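Long-range contacts in probable oxidoreductase (Mycobacterium abscessus, PDB 4EYE), which is probably an oxidoreductase of the quinone oxidoreductase branch of the medium-chain dehydrogenase/reductase superfamily, though its substrate is not established: residues A[142-147]-A[172-177]; A[162-167]-A[188-193]. All blocks are in the same frame, centred on the assembly; numbering follows the deposited sequence.

Contact 1: residues A[142-147]-A[172-177]; sequences ANYHTM and IGTAAI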
# COMPACT_ATOMS: atom_id res chain seq x y z
N ALA A 142 -2.92 -2.59 -1.95
CA ALA A 142 -1.46 -2.80 -2.03
C ALA A 142 -0.85 -2.75 -0.64
O ALA A 142 -0.16 -3.73 -0.23
CB ALA A 142 -0.77 -1.81 -2.95
N ASN A 143 -1.12 -1.69 0.11
CA ASN A 143 -0.36 -1.47 1.32
C ASN A 143 -0.61 -2.45 2.49
O ASN A 143 0.34 -2.88 3.16
CB ASN A 143 -0.46 -0.02 1.83
CG ASN A 143 0.03 1.02 0.80
OD1 ASN A 143 0.76 0.68 -0.11
ND2 ASN A 143 -0.38 2.31 0.96
N TYR A 144 -1.87 -2.82 2.71
CA TYR A 144 -2.23 -3.65 3.87
C TYR A 144 -1.97 -5.12 3.62
O TYR A 144 -1.53 -5.83 4.55
CB TYR A 144 -3.68 -3.34 4.37
CG TYR A 144 -3.75 -1.96 5.05
CD1 TYR A 144 -3.62 -0.77 4.32
CD2 TYR A 144 -3.89 -1.85 6.43
CE1 TYR A 144 -3.67 0.46 4.92
CE2 TYR A 144 -3.92 -0.61 7.05
CZ TYR A 144 -3.84 0.55 6.30
OH TYR A 144 -3.86 1.79 6.95
N HIS A 145 -2.22 -5.60 2.39
CA HIS A 145 -1.90 -6.98 2.08
C HIS A 145 -0.42 -7.20 2.09
O HIS A 145 0.03 -8.22 2.56
CB HIS A 145 -2.46 -7.41 0.70
CG HIS A 145 -3.90 -7.73 0.72
ND1 HIS A 145 -4.36 -8.98 0.86
CD2 HIS A 145 -5.02 -6.89 0.67
CE1 HIS A 145 -5.69 -8.94 0.90
NE2 HIS A 145 -6.08 -7.67 0.79
N THR A 146 0.35 -6.22 1.60
CA THR A 146 1.80 -6.29 1.66
C THR A 146 2.31 -6.43 3.11
O THR A 146 3.14 -7.28 3.40
CB THR A 146 2.46 -5.06 1.01
OG1 THR A 146 2.07 -5.00 -0.35
CG2 THR A 146 3.97 -5.13 1.10
N MET A 147 1.79 -5.58 3.99
CA MET A 147 2.23 -5.55 5.37
C MET A 147 1.68 -6.72 6.19
O MET A 147 2.41 -7.23 7.04
CB MET A 147 2.00 -4.18 6.03
CG MET A 147 2.96 -3.06 5.54
SD MET A 147 4.73 -3.54 5.58
CE MET A 147 4.90 -4.14 7.26
N ILE A 172 2.80 2.69 3.06
CA ILE A 172 3.27 1.46 3.63
C ILE A 172 3.49 1.59 5.12
O ILE A 172 3.05 0.76 5.89
CB ILE A 172 4.56 1.00 2.93
CG1 ILE A 172 4.21 0.57 1.52
CG2 ILE A 172 5.14 -0.17 3.73
CD1 ILE A 172 3.61 -0.84 1.51
N GLY A 173 4.13 2.68 5.54
CA GLY A 173 4.34 2.95 6.95
C GLY A 173 3.07 2.94 7.78
O GLY A 173 3.05 2.37 8.85
N THR A 174 2.02 3.60 7.28
CA THR A 174 0.75 3.67 7.97
C THR A 174 0.10 2.29 8.16
O THR A 174 -0.32 1.95 9.29
CB THR A 174 -0.23 4.58 7.18
OG1 THR A 174 0.36 5.89 7.12
CG2 THR A 174 -1.59 4.67 7.87
N ALA A 175 0.07 1.50 7.08
CA ALA A 175 -0.36 0.12 7.18
C ALA A 175 0.52 -0.67 8.17
O ALA A 175 0.05 -1.49 8.95
CB ALA A 175 -0.37 -0.55 5.79
N ALA A 176 1.81 -0.38 8.15
CA ALA A 176 2.78 -1.10 9.01
C ALA A 176 2.50 -0.81 10.49
O ALA A 176 2.52 -1.73 11.32
CB ALA A 176 4.21 -0.69 8.63
N ILE A 177 2.11 0.43 10.79
CA ILE A 177 1.71 0.81 12.13
C ILE A 177 0.40 0.11 12.55
O ILE A 177 0.34 -0.50 13.63
CB ILE A 177 1.48 2.34 12.30
CG1 ILE A 177 2.80 3.10 12.06
CG2 ILE A 177 1.00 2.70 13.73
CD1 ILE A 177 2.61 4.59 11.96
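I172 opens the second segment by laying its side chain against three residues of the first. Its CD1 comes to 3.6 Å from OD1 of N143, a contact of methyl with amide oxygen. CG1 stands beside the backbone N (chi1 -69°), which leaves CG2 on the other branch to face M147, 3.9 Å from SD; the branched isoleucine can thus serve both neighbours, while T146 brushes CD1 more distantly. At T174 the methyl CG2 approaches OH of Y144 at 3.8 Å, but the polar ends go elsewhere, the tyrosine hydroxyl to Q178 and the threonine OG1 to the backbone oxygen of G170. A175 sits at the middle of the interface. Its CB lies 3.4 Å from the centroid of the Y144 ring and only 6° off the ring normal, a CH-pi contact over the face, and a methyl is small enough to let the flat ring lie so close to the helix. The same CB also touches O of N143 at 3.6 Å, the small residue allowing the helix backbone to close in. A176 finishes the contact by receiving M147, whose unbranched, flexible chain folds at its second and third torsions so that, with SD at I172, CE still comes to 3.8 Å from the alanine CB. The axes of 143-147 and 172-177 pass 8.6 Å apart at a crossing angle of -55°, a buried helix-helix packing in which helix 143-154 lies against helix 171-182 of the Rossmann-type domain.

Contact 2: residues A[162-167]-A[188-193]; sequences TVLVLG and IAVVNR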
# COMPACT_ATOMS: atom_id res chain seq x y z
N THR A 162 8.48 -5.39 19.78
CA THR A 162 8.54 -4.01 19.42
C THR A 162 8.99 -3.84 17.99
O THR A 162 10.03 -4.41 17.60
CB THR A 162 9.51 -3.24 20.33
OG1 THR A 162 9.01 -3.30 21.65
CG2 THR A 162 9.60 -1.78 19.88
N VAL A 163 8.24 -3.03 17.23
CA VAL A 163 8.50 -2.81 15.82
C VAL A 163 8.86 -1.36 15.59
O VAL A 163 8.18 -0.46 16.08
CB VAL A 163 7.26 -3.19 14.97
CG1 VAL A 163 7.51 -2.96 13.45
CG2 VAL A 163 6.89 -4.64 15.24
N LEU A 164 9.96 -1.15 14.87
CA LEU A 164 10.36 0.15 14.42
C LEU A 164 9.84 0.29 13.00
O LEU A 164 10.22 -0.50 12.13
CB LEU A 164 11.88 0.33 14.40
CG LEU A 164 12.42 1.61 13.78
CD1 LEU A 164 11.99 2.73 14.71
CD2 LEU A 164 13.95 1.58 13.58
N VAL A 165 9.03 1.32 12.77
CA VAL A 165 8.51 1.60 11.43
C VAL A 165 9.17 2.88 10.93
O VAL A 165 9.03 3.94 11.53
CB VAL A 165 6.97 1.75 11.38
CG1 VAL A 165 6.53 2.07 9.94
CG2 VAL A 165 6.26 0.48 11.89
N LEU A 166 9.88 2.77 9.82
CA LEU A 166 10.52 3.92 9.15
C LEU A 166 9.57 4.44 8.06
O LEU A 166 8.61 3.74 7.65
CB LEU A 166 11.86 3.48 8.55
CG LEU A 166 12.94 3.01 9.57
CD1 LEU A 166 14.15 2.41 8.90
CD2 LEU A 166 13.41 4.19 10.39
N GLY A 167 9.83 5.65 7.57
CA GLY A 167 8.94 6.29 6.55
C GLY A 167 7.47 6.24 6.99
O GLY A 167 6.57 5.91 6.20
N ILE A 188 7.32 1.87 17.51
CA ILE A 188 8.09 3.11 17.48
C ILE A 188 8.13 3.52 16.02
O ILE A 188 8.51 2.70 15.17
CB ILE A 188 9.53 2.91 18.02
CG1 ILE A 188 9.50 2.50 19.49
CG2 ILE A 188 10.32 4.21 17.94
CD1 ILE A 188 10.82 1.91 19.99
N ALA A 189 7.73 4.75 15.72
CA ALA A 189 7.72 5.27 14.38
C ALA A 189 8.75 6.38 14.23
O ALA A 189 8.86 7.25 15.11
CB ALA A 189 6.34 5.81 14.06
N VAL A 190 9.50 6.34 13.13
CA VAL A 190 10.40 7.45 12.77
C VAL A 190 9.84 8.15 11.54
O VAL A 190 9.41 7.48 10.59
CB VAL A 190 11.81 6.97 12.49
CG1 VAL A 190 12.70 8.15 12.07
CG2 VAL A 190 12.38 6.33 13.75
N VAL A 191 9.76 9.47 11.60
CA VAL A 191 9.26 10.26 10.48
C VAL A 191 10.37 11.13 9.88
O VAL A 191 11.04 11.86 10.60
CB VAL A 191 8.08 11.18 10.88
CG1 VAL A 191 6.85 10.34 11.28
CG2 VAL A 191 8.47 12.17 11.98
N ASN A 192 10.57 11.06 8.57
CA ASN A 192 11.44 12.06 7.96
C ASN A 192 10.72 13.38 7.63
O ASN A 192 11.39 14.38 7.36
CB ASN A 192 12.27 11.51 6.80
CG ASN A 192 11.46 10.84 5.74
OD1 ASN A 192 10.83 11.50 4.91
ND2 ASN A 192 11.50 9.49 5.72
N ARG A 193 9.39 13.39 7.68
CA ARG A 193 8.61 14.64 7.55
C ARG A 193 8.05 14.99 8.94
O ARG A 193 7.08 14.38 9.39
CB ARG A 193 7.47 14.46 6.55
CG ARG A 193 7.91 14.37 5.08
CD ARG A 193 6.75 13.92 4.18
NE ARG A 193 6.39 12.50 4.38
CZ ARG A 193 5.33 11.90 3.82
NH1 ARG A 193 4.53 12.58 2.99
NH2 ARG A 193 5.09 10.61 4.08
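V163, V165, I188 and V190 join their backbones as neighbouring parallel strands of a beta-alpha-beta unit in the Rossmann-type fold, helix 171-182 making the crossover between them. The tight part is the strand pairing. I188 gives its N-H to O of V163 and its own O accepts from N of V165 at 2.8 Å; V165 O then receives N of V190 at 2.9 Å, with an N-H...O angle of 169°. I188 and V190 thus straddle V165, as parallel strands require. A weaker CA-H...O contact, L164 CA to I188 O at 3.2 Å, adds to the seam.

Beside it, L164 reaches across to the other strand. With CG anti to the backbone N (chi1 173°), it places CD1 3.9 Å from CG2 of I188 and 3.7 Å from CG2 of V190. L166 lies alongside V190, pointing the same way, its CD2 3.8 Å from the valine CB. Beta-branched I188 and V190 suit extended backbone, while the longer leucines span the gap between strands; W215 of helix 215-222 touches L164, L166 and V190 and covers this face. On the face of V165 and A189, the small alanine touches V200 of helix 197-203.

Beyond the last bridge the chains separate, and the CA atoms of G167 and V191 are 5.6 Å apart. G167 takes a positive phi (50°), easy for a residue without a side chain, as its segment leaves the strand. N192, the exposed residue, approaches it loosely, with ND2 4.2 Å from CA of G167.

How the contacts relate
Both contacts are largely buried, but the centre of contact 1 is about 5 Å from the centre of the chain and that of contact 2 about 16 Å, with an exposed asparagine at its end. Contact 1 joins two helices through van der Waals packing, mostly of side chains, and a CH-pi contact, with no hydrogen bonds between its segments, whereas contact 2 is held chiefly by backbone hydrogen bonds between strands, with aliphatic packing on the sheet face. Helix 171-182 belongs to the unit of both. V165 ties them directly, its CG1 packing 3.8 Å from CB of A176, so the helix meets the sheet as well as helix 143-154.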